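Local atomic coordinates of beta-lactamase (Escherichia coli, PDB entry 6PQ9), a protein that probably hydrolyses beta-lactam antibiotics, adding water to open the beta-lactam ring and give a substituted beta-amino acid, as class A beta-lactamases do. Residues G49-F54 with N261-A266; K92-K97 with N116-I121; A127-S132 with N211-T216; I164-E169 with Q178-T183. The protein carries 1 engineered substitution. One frame throughout, in Å; residues are numbered along the deposited sequence.

Contact 1: G49-F54 with N261-A266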
loop_
_atom_site.group_PDB
_atom_site.type_symbol
_atom_site.label_atom_id
_atom_site.label_comp_id
_atom_site.label_asym_id
_atom_site.label_seq_id
_atom_site.Cartn_x
_atom_site.Cartn_y
_atom_site.Cartn_z
ATOM N N GLY A 49 8.386 11.525 9.432
ATOM C CA GLY A 49 9.738 11.100 9.764
ATOM C C GLY A 49 9.711 9.873 10.660
ATOM O O GLY A 49 8.821 9.711 11.498
ATOM N N ILE A 50 10.691 8.988 10.472
ATOM C CA ILE A 50 10.695 7.743 11.229
ATOM C C ILE A 50 11.361 7.927 12.591
ATOM O O ILE A 50 10.824 7.504 13.620
ATOM C CB ILE A 50 11.367 6.621 10.416
ATOM C CG1 ILE A 50 10.462 6.214 9.254
ATOM C CG2 ILE A 50 11.708 5.431 11.322
ATOM C CD1 ILE A 50 9.050 5.892 9.667
ATOM N N GLU A 51 12.545 8.535 12.629
ATOM C CA GLU A 51 13.257 8.684 13.891
ATOM C C GLU A 51 13.255 10.108 14.435
ATOM O O GLU A 51 13.701 10.317 15.571
ATOM C CB GLU A 51 14.708 8.169 13.779
ATOM C CG GLU A 51 15.488 8.600 12.563
ATOM C CD GLU A 51 15.077 7.817 11.328
ATOM O OE1 GLU A 51 15.109 6.576 11.398
ATOM O OE2 GLU A 51 14.715 8.407 10.289
ATOM N N ASP A 52 12.768 11.083 13.677
ATOM C CA ASP A 52 12.398 12.370 14.245
ATOM C C ASP A 52 10.896 12.571 14.040
ATOM O O ASP A 52 10.160 11.633 13.717
ATOM C CB ASP A 52 13.241 13.505 13.658
ATOM C CG ASP A 52 13.031 13.702 12.178
ATOM O OD1 ASP A 52 11.891 13.582 11.692
ATOM O OD2 ASP A 52 14.025 14.012 11.488
ATOM N N ASN A 53 10.439 13.804 14.209
ATOM C CA ASN A 53 9.008 14.071 14.222
ATOM C C ASN A 53 8.597 15.031 13.110
ATOM O O ASN A 53 7.701 15.859 13.275
ATOM C CB ASN A 53 8.574 14.573 15.595
ATOM C CG ASN A 53 8.287 13.421 16.553
ATOM O OD1 ASN A 53 9.028 13.193 17.515
ATOM N ND2 ASN A 53 7.223 12.664 16.271
ATOM N N PHE A 54 9.228 14.893 11.948
ATOM C CA PHE A 54 8.779 15.603 10.763
ATOM C C PHE A 54 7.395 15.121 10.317
ATOM O O PHE A 54 7.107 13.921 10.292
ATOM C CB PHE A 54 9.786 15.424 9.637
ATOM C CG PHE A 54 9.417 16.158 8.410
ATOM C CD1 PHE A 54 9.756 17.487 8.268
ATOM C CD2 PHE A 54 8.678 15.537 7.411
ATOM C CE1 PHE A 54 9.388 18.185 7.140
ATOM C CE2 PHE A 54 8.308 16.227 6.280
ATOM C CZ PHE A 54 8.665 17.555 6.140
ATOM N N ASN A 261 21.594 10.044 4.519
ATOM C CA ASN A 261 22.245 9.926 5.823
ATOM C C ASN A 261 21.854 8.662 6.580
ATOM O O ASN A 261 22.253 8.506 7.742
ATOM C CB ASN A 261 21.916 11.143 6.690
ATOM C CG ASN A 261 20.432 11.233 7.021
ATOM O OD1 ASN A 261 19.633 10.406 6.579
ATOM N ND2 ASN A 261 20.058 12.238 7.801
ATOM N N GLY A 262 21.066 7.773 5.978
ATOM C CA GLY A 262 20.668 6.555 6.640
ATOM C C GLY A 262 19.361 6.624 7.406
ATOM O O GLY A 262 18.868 5.578 7.847
ATOM N N LYS A 263 18.782 7.812 7.581
ATOM C CA LYS A 263 17.483 7.935 8.227
ATOM C C LYS A 263 16.359 7.633 7.226
ATOM O O LYS A 263 16.595 7.410 6.035
ATOM C CB LYS A 263 17.342 9.321 8.847
ATOM C CG LYS A 263 18.067 9.444 10.168
ATOM C CD LYS A 263 18.169 10.885 10.609
ATOM C CE LYS A 263 19.057 11.027 11.831
ATOM N NZ LYS A 263 19.201 12.465 12.187
ATOM N N HIS A 264 15.115 7.633 7.713
ATOM C CA HIS A 264 13.968 7.184 6.932
ATOM C C HIS A 264 12.778 8.123 7.127
ATOM O O HIS A 264 12.680 8.837 8.127
ATOM C CB HIS A 264 13.567 5.742 7.314
ATOM C CG HIS A 264 14.686 4.756 7.189
ATOM N ND1 HIS A 264 15.554 4.479 8.222
ATOM C CD2 HIS A 264 15.091 3.991 6.147
ATOM C CE1 HIS A 264 16.448 3.590 7.826
ATOM N NE2 HIS A 264 16.193 3.282 6.567
ATOM N N PHE A 265 11.861 8.108 6.152
ATOM C CA PHE A 265 10.550 8.726 6.304
ATOM C C PHE A 265 9.478 7.861 5.652
ATOM O O PHE A 265 9.722 7.210 4.637
ATOM C CB PHE A 265 10.506 10.155 5.728
ATOM C CG PHE A 265 10.789 10.262 4.244
ATOM C CD1 PHE A 265 12.098 10.344 3.769
ATOM C CD2 PHE A 265 9.744 10.352 3.325
ATOM C CE1 PHE A 265 12.367 10.471 2.398
ATOM C CE2 PHE A 265 9.999 10.494 1.957
ATOM C CZ PHE A 265 11.310 10.553 1.493
ATOM N N ALA A 266 8.296 7.832 6.267
ATOM C CA ALA A 266 7.130 7.174 5.690
ATOM C C ALA A 266 6.308 8.194 4.907
ATOM O O ALA A 266 6.107 9.329 5.357
ATOM C CB ALA A 266 6.270 6.537 6.783
#
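Glu51 OE2 takes the backbone N-H of His264 at 2.7 Å, almost straight at 177°. The donor comes in on the syn side of the carboxylate, somewhat out of its plane. What brings the group there is a bent chain: CG sits between the backbone N and the carbonyl carbon, and chi2 (-77°) turns it again. The same oxygen lies 3.0 Å from His264 O, two acceptors that do not bond to each other. OE1 is directed to the edge of the imidazole, 3.8 Å from His264 ND1, while the aliphatic part of Lys263 runs past, with Glu51 CG 3.6 Å from Lys263 CG. One residue earlier, Ile50 N donates to His264 O at 3.1 Å from above the carbonyl plane. Ile50 lays CG1 against His264 CB and reaches with CD1 to the methyl of Ala266 at 4.1 Å, on a flank that Tyr196 and Lys193 of helix 185-196 also touch. Gly49 and Phe265 form an antiparallel non-hydrogen-bonded pair. Beyond them, Asp52 OD1 accepts from Phe54 N in an Asx turn, which shapes the connection between strands 42-49 and 55-58 of the five-stranded antiparallel sheet.

Contact 2: K92-K97 with N116-I121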
loop_
_atom_site.group_PDB
_atom_site.type_symbol
_atom_site.label_atom_id
_atom_site.label_comp_id
_atom_site.label_asym_id
_atom_site.label_seq_id
_atom_site.Cartn_x
_atom_site.Cartn_y
_atom_site.Cartn_z
ATOM N N LYS A 92 1.703 -24.759 5.200
ATOM C CA LYS A 92 1.077 -24.832 3.888
ATOM C C LYS A 92 -0.439 -24.862 3.996
ATOM O O LYS A 92 -1.004 -25.573 4.834
ATOM C CB LYS A 92 1.573 -26.050 3.122
ATOM C CG LYS A 92 3.011 -25.890 2.668
ATOM C CD LYS A 92 3.362 -26.846 1.538
ATOM C CE LYS A 92 4.865 -26.866 1.277
ATOM N NZ LYS A 92 5.248 -28.045 0.458
ATOM N N LEU A 93 -1.086 -24.075 3.143
ATOM C CA LEU A 93 -2.537 -23.993 3.052
ATOM C C LEU A 93 -2.985 -24.582 1.723
ATOM O O LEU A 93 -2.403 -24.277 0.674
ATOM C CB LEU A 93 -3.017 -22.541 3.162
ATOM C CG LEU A 93 -2.616 -21.844 4.458
ATOM C CD1 LEU A 93 -3.170 -20.448 4.516
ATOM C CD2 LEU A 93 -3.107 -22.671 5.629
ATOM N N PHE A 94 -4.009 -25.425 1.768
ATOM C CA PHE A 94 -4.575 -25.965 0.543
ATOM C C PHE A 94 -5.489 -24.925 -0.095
ATOM O O PHE A 94 -6.415 -24.422 0.548
ATOM C CB PHE A 94 -5.349 -27.256 0.824
ATOM C CG PHE A 94 -5.954 -27.883 -0.404
ATOM C CD1 PHE A 94 -7.221 -27.505 -0.844
ATOM C CD2 PHE A 94 -5.256 -28.848 -1.125
ATOM C CE1 PHE A 94 -7.778 -28.078 -1.977
ATOM C CE2 PHE A 94 -5.809 -29.428 -2.248
ATOM C CZ PHE A 94 -7.076 -29.041 -2.674
ATOM N N VAL A 95 -5.244 -24.630 -1.366
ATOM C CA VAL A 95 -5.967 -23.605 -2.109
ATOM C C VAL A 95 -6.837 -24.301 -3.148
ATOM O O VAL A 95 -6.325 -25.026 -4.006
ATOM C CB VAL A 95 -4.996 -22.615 -2.769
ATOM C CG1 VAL A 95 -5.750 -21.621 -3.644
ATOM C CG2 VAL A 95 -4.178 -21.916 -1.694
ATOM N N LYS A 96 -8.147 -24.094 -3.069
ATOM C CA LYS A 96 -9.042 -24.717 -4.031
ATOM C C LYS A 96 -8.942 -24.026 -5.388
ATOM O O LYS A 96 -8.689 -22.816 -5.480
ATOM C CB LYS A 96 -10.489 -24.688 -3.520
ATOM C CG LYS A 96 -10.630 -25.270 -2.117
ATOM C CD LYS A 96 -12.078 -25.521 -1.745
ATOM C CE LYS A 96 -12.735 -24.250 -1.240
ATOM N NZ LYS A 96 -14.127 -24.505 -0.781
ATOM N N LYS A 97 -9.118 -24.822 -6.451
ATOM C CA LYS A 97 -9.210 -24.264 -7.796
ATOM C C LYS A 97 -10.219 -23.126 -7.856
ATOM O O LYS A 97 -9.964 -22.100 -8.493
ATOM C CB LYS A 97 -9.590 -25.352 -8.801
ATOM C CG LYS A 97 -9.435 -24.931 -10.267
ATOM C CD LYS A 97 -9.891 -26.047 -11.197
ATOM C CE LYS A 97 -10.530 -25.496 -12.475
ATOM N NZ LYS A 97 -9.531 -25.290 -13.558
ATOM N N ASN A 116 -6.002 -26.591 -6.452
ATOM C CA ASN A 116 -5.937 -27.753 -5.566
ATOM C C ASN A 116 -4.490 -28.088 -5.204
ATOM O O ASN A 116 -4.004 -29.203 -5.396
ATOM C CB ASN A 116 -6.648 -28.944 -6.191
ATOM C CG ASN A 116 -8.102 -28.653 -6.480
ATOM O OD1 ASN A 116 -8.716 -27.815 -5.819
ATOM N ND2 ASN A 116 -8.665 -29.344 -7.461
ATOM N N VAL A 117 -3.803 -27.082 -4.671
ATOM C CA VAL A 117 -2.380 -27.176 -4.383
ATOM C C VAL A 117 -2.115 -26.675 -2.967
ATOM O O VAL A 117 -2.823 -25.801 -2.455
ATOM C CB VAL A 117 -1.567 -26.382 -5.443
ATOM C CG1 VAL A 117 -2.059 -24.927 -5.523
ATOM C CG2 VAL A 117 -0.056 -26.465 -5.184
ATOM N N ASP A 118 -1.101 -27.250 -2.316
ATOM C CA ASP A 118 -0.677 -26.793 -0.994
ATOM C C ASP A 118 0.429 -25.756 -1.128
ATOM O O ASP A 118 1.545 -26.081 -1.545
ATOM C CB ASP A 118 -0.205 -27.960 -0.139
ATOM C CG ASP A 118 -1.327 -28.573 0.625
ATOM O OD1 ASP A 118 -1.720 -28.002 1.671
ATOM O OD2 ASP A 118 -1.846 -29.602 0.145
ATOM N N LEU A 119 0.128 -24.510 -0.761
ATOM C CA LEU A 119 1.075 -23.407 -0.874
ATOM C C LEU A 119 1.412 -22.876 0.506
ATOM O O LEU A 119 0.529 -22.722 1.363
ATOM C CB LEU A 119 0.524 -22.271 -1.736
ATOM C CG LEU A 119 0.096 -22.649 -3.154
ATOM C CD1 LEU A 119 -0.565 -21.459 -3.842
ATOM C CD2 LEU A 119 1.304 -23.132 -3.927
ATOM N N SER A 120 2.689 -22.602 0.719
ATOM C CA SER A 120 3.093 -22.034 1.988
ATOM C C SER A 120 2.570 -20.607 2.106
ATOM O O SER A 120 2.415 -19.887 1.113
ATOM C CB SER A 120 4.614 -22.062 2.122
ATOM O OG SER A 120 5.213 -21.036 1.352
ATOM N N ILE A 121 2.281 -20.203 3.339
ATOM C CA ILE A 121 1.842 -18.829 3.565
ATOM C C ILE A 121 2.900 -17.851 3.059
ATOM O O ILE A 121 2.582 -16.805 2.472
ATOM C CB ILE A 121 1.511 -18.644 5.054
ATOM C CG1 ILE A 121 0.322 -19.563 5.399
ATOM C CG2 ILE A 121 1.216 -17.179 5.363
ATOM C CD1 ILE A 121 0.051 -19.737 6.888
HETATM O O HOH W 1 -1.961 -28.084 4.256
#
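Leu93 and Leu119 exchange backbone hydrogen bonds in both directions, Leu93 N to Leu119 O 2.8 Å, Leu119 N to Leu93 O 2.9 Å. Val95 N likewise donates to Val117 O, whereas the return bond from Val117 N to Val95 O is long and weak. Next to it Asn116, in left-handed backbone conformation, turns its side chain to the neighbouring segment, and its OD1 accepts from Lys97 N at 3.1 Å, the donor standing above the amide plane. Another polar link is a water that donates to both Lys92 O and Asp118 OD1.

Aromatic and aliphatic contacts fall on two faces. On that of Lys92, Phe94 and Asp118, the Phe94 ring, with CG anti to the backbone N (chi1 -179°), swings toward the other strand: CZ lies 3.5 Å from Asn116 CB, and the ring and amide planes are only 9° apart. Asp118 OD2 meets the ring at its edge, 3.7 Å from Phe94 CD2. On the other face Leu93 CD1 packs on Ile121 CG1 at 3.7 Å, with Phe143 of helix 134-144 against both residues, and Val95 CG2 touches Leu119 CD1.

Ser120, whose OG caps Glu123 N, is the N-cap of helix 121-130. Asn116 and Val117 together facing Val95 make a G1 beta bulge, at one end of a two-stranded antiparallel ribbon whose short strands make 142° between their N-to-C directions.

Contact 3: A127-S132 with N211-T216. With SO4 (sulfate ion), chain L.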
loop_
_atom_site.group_PDB
_atom_site.type_symbol
_atom_site.label_atom_id
_atom_site.label_comp_id
_atom_site.label_asym_id
_atom_site.label_seq_id
_atom_site.Cartn_x
_atom_site.Cartn_y
_atom_site.Cartn_z
ATOM N N ALA A 127 3.583 -13.341 -3.216
ATOM C CA ALA A 127 2.766 -12.978 -4.376
ATOM C C ALA A 127 1.873 -11.774 -4.084
ATOM O O ALA A 127 1.707 -10.888 -4.933
ATOM C CB ALA A 127 1.900 -14.164 -4.806
ATOM N N THR A 128 1.257 -11.750 -2.899
ATOM C CA THR A 128 0.288 -10.709 -2.582
ATOM C C THR A 128 0.961 -9.355 -2.381
ATOM O O THR A 128 0.478 -8.338 -2.892
ATOM C CB THR A 128 -0.497 -11.115 -1.339
ATOM O OG1 THR A 128 -1.096 -12.399 -1.558
ATOM C CG2 THR A 128 -1.569 -10.078 -1.006
ATOM N N VAL A 129 2.074 -9.313 -1.654
ATOM C CA VAL A 129 2.707 -8.031 -1.339
ATOM C C VAL A 129 3.630 -7.566 -2.456
ATOM O O VAL A 129 3.538 -6.423 -2.907
ATOM C CB VAL A 129 3.466 -8.107 0.000
ATOM C CG1 VAL A 129 4.130 -6.762 0.275
ATOM C CG2 VAL A 129 2.509 -8.506 1.125
ATOM N N SER A 130 4.553 -8.419 -2.909
ATOM C CA SER A 130 5.512 -7.972 -3.916
ATOM C C SER A 130 4.902 -7.872 -5.301
ATOM O O SER A 130 5.321 -7.023 -6.093
ATOM C CB SER A 130 6.711 -8.910 -3.976
ATOM O OG SER A 130 7.476 -8.791 -2.797
ATOM N N ARG A 131 3.936 -8.732 -5.621
ATOM C CA ARG A 131 3.370 -8.783 -6.962
ATOM C C ARG A 131 1.889 -8.445 -6.979
ATOM O O ARG A 131 1.266 -8.510 -8.046
ATOM C CB ARG A 131 3.598 -10.172 -7.597
ATOM C CG ARG A 131 5.060 -10.561 -7.727
ATOM C CD ARG A 131 5.284 -11.556 -8.856
ATOM N NE ARG A 131 5.051 -10.926 -10.160
ATOM C CZ ARG A 131 4.938 -11.577 -11.320
ATOM N NH1 ARG A 131 5.041 -12.909 -11.373
ATOM N NH2 ARG A 131 4.724 -10.884 -12.437
ATOM N N SER A 132 1.302 -8.128 -5.821
ATOM C CA SER A 132 -0.050 -7.577 -5.737
ATOM C C SER A 132 -1.120 -8.568 -6.199
ATOM O O SER A 132 -2.187 -8.165 -6.670
ATOM C CB SER A 132 -0.146 -6.263 -6.516
ATOM O OG SER A 132 -1.220 -5.487 -6.020
ATOM N N ASN A 211 11.387 -7.073 3.625
ATOM C CA ASN A 211 12.091 -7.529 2.426
ATOM C C ASN A 211 11.156 -7.652 1.223
ATOM O O ASN A 211 11.521 -7.257 0.108
ATOM C CB ASN A 211 12.786 -8.868 2.685
ATOM C CG ASN A 211 13.912 -9.116 1.708
ATOM O OD1 ASN A 211 14.665 -8.192 1.373
ATOM N ND2 ASN A 211 14.022 -10.347 1.220
ATOM N N THR A 212 9.949 -8.204 1.414
ATOM C CA THR A 212 9.034 -8.299 0.279
ATOM C C THR A 212 8.596 -6.925 -0.223
ATOM O O THR A 212 8.191 -6.801 -1.381
ATOM C CB THR A 212 7.795 -9.133 0.629
ATOM O OG1 THR A 212 6.914 -8.348 1.433
ATOM C CG2 THR A 212 8.172 -10.396 1.381
ATOM N N MET A 213 8.663 -5.895 0.623
ATOM C CA MET A 213 8.264 -4.559 0.197
ATOM C C MET A 213 9.394 -3.839 -0.516
ATOM O O MET A 213 9.135 -2.933 -1.317
ATOM C CB MET A 213 7.795 -3.747 1.404
ATOM C CG MET A 213 6.422 -4.150 1.923
ATOM S SD MET A 213 6.037 -3.309 3.469
ATOM C CE MET A 213 5.482 -1.694 2.898
ATOM N N ILE A 214 10.642 -4.204 -0.209
ATOM C CA ILE A 214 11.795 -3.682 -0.938
ATOM C C ILE A 214 11.958 -4.404 -2.262
ATOM O O ILE A 214 12.229 -3.785 -3.296
ATOM C CB ILE A 214 13.065 -3.822 -0.080
ATOM C CG1 ILE A 214 12.986 -2.894 1.131
ATOM C CG2 ILE A 214 14.312 -3.583 -0.935
ATOM C CD1 ILE A 214 14.034 -3.146 2.159
ATOM N N GLU A 215 11.818 -5.718 -2.242
ATOM C CA GLU A 215 12.029 -6.556 -3.409
ATOM C C GLU A 215 10.812 -6.631 -4.308
ATOM O O GLU A 215 10.480 -7.703 -4.812
ATOM C CB GLU A 215 12.438 -7.948 -2.936
ATOM C CG GLU A 215 13.834 -7.991 -2.370
ATOM C CD GLU A 215 14.475 -9.337 -2.591
ATOM O OE1 GLU A 215 14.105 -10.292 -1.864
ATOM O OE2 GLU A 215 15.327 -9.444 -3.507
ATOM N N THR A 216 10.090 -5.542 -4.479
ATOM C CA THR A 216 9.000 -5.529 -5.438
ATOM C C THR A 216 9.471 -4.824 -6.702
ATOM O O THR A 216 10.368 -3.975 -6.678
ATOM C CB THR A 216 7.744 -4.849 -4.871
ATOM O OG1 THR A 216 6.733 -4.759 -5.890
ATOM C CG2 THR A 216 8.059 -3.453 -4.368
HETATM S S SO4 L . -3.445 -3.247 -7.277
HETATM O O1 SO4 L . -2.018 -3.182 -6.966
HETATM O O2 SO4 L . -4.013 -4.414 -6.607
HETATM O O3 SO4 L . -4.147 -2.047 -6.805
HETATM O O4 SO4 L . -3.582 -3.345 -8.719
#
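Ser130 and Thr216 bring together the C-terminal ends of helices 121-130 and 203-214, just ahead of the Ser-Asp-Asn motif of class A beta-lactamases, which Ser132 opens. The two hydroxyl groups point in opposite directions across the junction. Ser130 OG, anti to its own carbonyl carbon (chi1 -69°), reaches over to Thr212 O and donates in the carbonyl plane, on a lone pair, at a short 2.5 Å; Lys126 NZ is also bonded to this hydroxyl. In return Thr216 OG1, anti to its backbone N and also hydrogen-bonded to Thr218 OG1, donates to Ser130 O at 2.7 Å, again on an in-plane lone pair. A buried carbonyl at each helix end is thus satisfied by a side chain of the other segment.

Beside these bonds the contacts are van der Waals. Val129 crosses Thr212 at about a right angle, its CG1 branch resting 3.4 Å from Thr212 OG1, an oxygen whose own hydrogen bond goes to Leu209 O one turn back. The same methyl lies obliquely on Met213, CG1 to CG 3.8 Å, while Ala75 and Phe72 of helix 70-85 touch Val129 and Met213 respectively.

Past the helix end the chain leaves helical geometry with positive phi at Ser132. There a sulfate, probably from the crystallisation liquor and also held by Lys71 NZ, Ser239 N and the N of engineered Gly68, accepts from Ser132 OG at its O1, 2.6 Å away.

Contact 4: I164-E169 with Q178-T183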
loop_
_atom_site.group_PDB
_atom_site.type_symbol
_atom_site.label_atom_id
_atom_site.label_comp_id
_atom_site.label_asym_id
_atom_site.label_seq_id
_atom_site.Cartn_x
_atom_site.Cartn_y
_atom_site.Cartn_z
ATOM N N ILE A 164 -11.867 -0.936 5.806
ATOM C CA ILE A 164 -11.527 -2.146 5.062
ATOM C C ILE A 164 -12.799 -2.988 5.013
ATOM O O ILE A 164 -13.119 -3.691 5.978
ATOM C CB ILE A 164 -10.364 -2.923 5.701
ATOM C CG1 ILE A 164 -9.069 -2.096 5.651
ATOM C CG2 ILE A 164 -10.167 -4.304 5.030
ATOM C CD1 ILE A 164 -7.907 -2.729 6.440
ATOM N N LYS A 165 -13.518 -2.936 3.887
ATOM C CA LYS A 165 -14.804 -3.611 3.772
ATOM C C LYS A 165 -14.920 -4.614 2.632
ATOM O O LYS A 165 -15.830 -5.439 2.674
ATOM C CB LYS A 165 -15.936 -2.576 3.634
ATOM C CG LYS A 165 -15.881 -1.519 4.727
ATOM C CD LYS A 165 -17.230 -0.946 5.070
ATOM C CE LYS A 165 -17.188 -0.244 6.435
ATOM N NZ LYS A 165 -16.555 -1.098 7.500
ATOM N N ALA A 166 -14.049 -4.579 1.623
ATOM C CA ALA A 166 -14.257 -5.369 0.411
ATOM C C ALA A 166 -13.021 -6.175 0.040
ATOM O O ALA A 166 -11.894 -5.665 0.086
ATOM C CB ALA A 166 -14.633 -4.488 -0.780
ATOM N N THR A 167 -13.245 -7.431 -0.353
ATOM C CA THR A 167 -12.193 -8.264 -0.900
ATOM C C THR A 167 -11.898 -7.846 -2.338
ATOM O O THR A 167 -12.533 -6.951 -2.904
ATOM C CB THR A 167 -12.590 -9.734 -0.854
ATOM O OG1 THR A 167 -13.661 -9.956 -1.777
ATOM C CG2 THR A 167 -13.037 -10.124 0.536
ATOM N N GLU A 168 -10.909 -8.490 -2.949
ATOM C CA GLU A 168 -10.625 -8.165 -4.342
ATOM C C GLU A 168 -11.765 -8.616 -5.245
ATOM O O GLU A 168 -12.182 -7.873 -6.145
ATOM C CB GLU A 168 -9.297 -8.782 -4.772
ATOM C CG GLU A 168 -8.075 -7.997 -4.268
ATOM C CD GLU A 168 -7.920 -6.656 -4.959
ATOM O OE1 GLU A 168 -8.561 -6.460 -6.020
ATOM O OE2 GLU A 168 -7.157 -5.796 -4.454
ATOM N N GLU A 169 -12.308 -9.811 -4.991
ATOM C CA GLU A 169 -13.409 -10.319 -5.801
ATOM C C GLU A 169 -14.626 -9.407 -5.708
ATOM O O GLU A 169 -15.304 -9.167 -6.713
ATOM C CB GLU A 169 -13.758 -11.741 -5.366
ATOM C CG GLU A 169 -15.114 -12.219 -5.871
ATOM C CD GLU A 169 -15.365 -13.674 -5.539
ATOM O OE1 GLU A 169 -14.877 -14.127 -4.476
ATOM O OE2 GLU A 169 -16.036 -14.368 -6.338
ATOM N N GLN A 178 -14.908 -0.175 -4.708
ATOM C CA GLN A 178 -13.540 0.199 -4.354
ATOM C C GLN A 178 -13.493 1.402 -3.425
ATOM O O GLN A 178 -12.500 1.577 -2.709
ATOM C CB GLN A 178 -12.719 0.497 -5.610
ATOM C CG GLN A 178 -13.161 1.778 -6.325
ATOM C CD GLN A 178 -12.632 1.885 -7.737
ATOM O OE1 GLN A 178 -11.433 1.714 -7.975
ATOM N NE2 GLN A 178 -13.519 2.187 -8.689
ATOM N N TYR A 179 -14.546 2.224 -3.396
ATOM C CA TYR A 179 -14.538 3.382 -2.509
ATOM C C TYR A 179 -14.858 3.020 -1.067
ATOM O O TYR A 179 -14.696 3.865 -0.175
ATOM C CB TYR A 179 -15.520 4.445 -3.014
ATOM C CG TYR A 179 -15.121 5.059 -4.336
ATOM C CD1 TYR A 179 -14.242 6.134 -4.382
ATOM C CD2 TYR A 179 -15.630 4.575 -5.536
ATOM C CE1 TYR A 179 -13.872 6.709 -5.583
ATOM C CE2 TYR A 179 -15.262 5.146 -6.754
ATOM C CZ TYR A 179 -14.377 6.220 -6.768
ATOM O OH TYR A 179 -13.985 6.809 -7.964
ATOM N N THR A 180 -15.298 1.793 -0.810
ATOM C CA THR A 180 -15.515 1.373 0.564
ATOM C C THR A 180 -14.242 0.887 1.247
ATOM O O THR A 180 -14.263 0.653 2.459
ATOM C CB THR A 180 -16.600 0.297 0.610
ATOM O OG1 THR A 180 -16.091 -0.951 0.105
ATOM C CG2 THR A 180 -17.795 0.751 -0.233
ATOM N N ASN A 181 -13.136 0.733 0.517
ATOM C CA ASN A 181 -11.825 0.528 1.133
ATOM C C ASN A 181 -11.120 1.880 1.090
ATOM O O ASN A 181 -10.472 2.221 0.104
ATOM C CB ASN A 181 -11.009 -0.534 0.402
ATOM C CG ASN A 181 -11.642 -1.924 0.444
ATOM O OD1 ASN A 181 -12.248 -2.333 1.439
ATOM N ND2 ASN A 181 -11.473 -2.670 -0.647
ATOM N N TRP A 182 -11.238 2.672 2.159
ATOM C CA TRP A 182 -10.690 4.025 2.102
ATOM C C TRP A 182 -9.771 4.290 3.292
ATOM O O TRP A 182 -9.737 3.549 4.275
ATOM C CB TRP A 182 -11.807 5.093 2.003
ATOM C CG TRP A 182 -12.792 5.083 3.148
ATOM C CD1 TRP A 182 -14.044 4.523 3.157
ATOM C CD2 TRP A 182 -12.598 5.647 4.457
ATOM N NE1 TRP A 182 -14.639 4.712 4.385
ATOM C CE2 TRP A 182 -13.774 5.399 5.198
ATOM C CE3 TRP A 182 -11.544 6.344 5.071
ATOM C CZ2 TRP A 182 -13.923 5.818 6.520
ATOM C CZ3 TRP A 182 -11.692 6.756 6.382
ATOM C CH2 TRP A 182 -12.875 6.489 7.096
ATOM N N THR A 183 -9.005 5.368 3.176
ATOM C CA THR A 183 -8.047 5.753 4.195
ATOM C C THR A 183 -7.835 7.260 4.112
ATOM O O THR A 183 -8.053 7.879 3.066
ATOM C CB THR A 183 -6.701 5.012 4.024
ATOM O OG1 THR A 183 -5.834 5.293 5.131
ATOM C CG2 THR A 183 -5.991 5.444 2.730
#
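Asn181 reaches across to Lys165 and Ala166 with a buried carboxamide that uses both of its ends. Its OD1 accepts two consecutive backbone N-H groups: Lys165 N at 2.8 Å, nearly along the C=O axis, and Ala166 N at 2.9 Å, in the amide plane and on a lone pair. ND2 then donates to Ala166 O at 3.1 Å, tilted modestly from the amide plane, and Tyr70 OH of helix 70-85 provides a further partner for that carbonyl. With CG anti to its own carbonyl carbon (chi1 -63°), the Asn181 side chain extends toward the opposing backbone, and three bonds fix the rotation of its amide. Ala166 aims its methyl at the same group, CB lying 3.6 Å from Asn181 ND2, while Met171 packs on both residues.

Toward solvent the fit is looser and made of van der Waals contacts. The stem of Lys165 grazes the end of the Thr180 carbonyl, CG to O 3.5 Å, before its chain leads off to the exposed side. Thr180 OG1 stands 3.9 Å from Ala166 CB but turns its polar function back to Val177 O, and the Thr180 carbonyl is taken by Ser163 OG.

The carboxamide thereby joins the two ends of the connection between strands 162-163 and 182-183, the neck of the omega loop that borders the active site in class A beta-lactamases.

From the N terminus, residues 49-54 open the widest loop, which contact 1 closes only at 261-266, where the turn after strand 42-49 meets the start of strand 264-274. The other three contacts fall within that span. Contact 2 comes first and closes a short excursion between strands 92-95 and 117-120. The second strand runs straight into helix 121-130, whose end opens contact 3. Before contact 3 closes at the end of helix 203-214, contact 4 opens and shuts inside it, gathering the neck of the omega loop. None of the loops cross. Contacts 1 and 2 lie on opposite sides of the chain's centre, about 39 Å between their centres, whereas contacts 3 and 4 approach within about 6 Å at their nearest atoms.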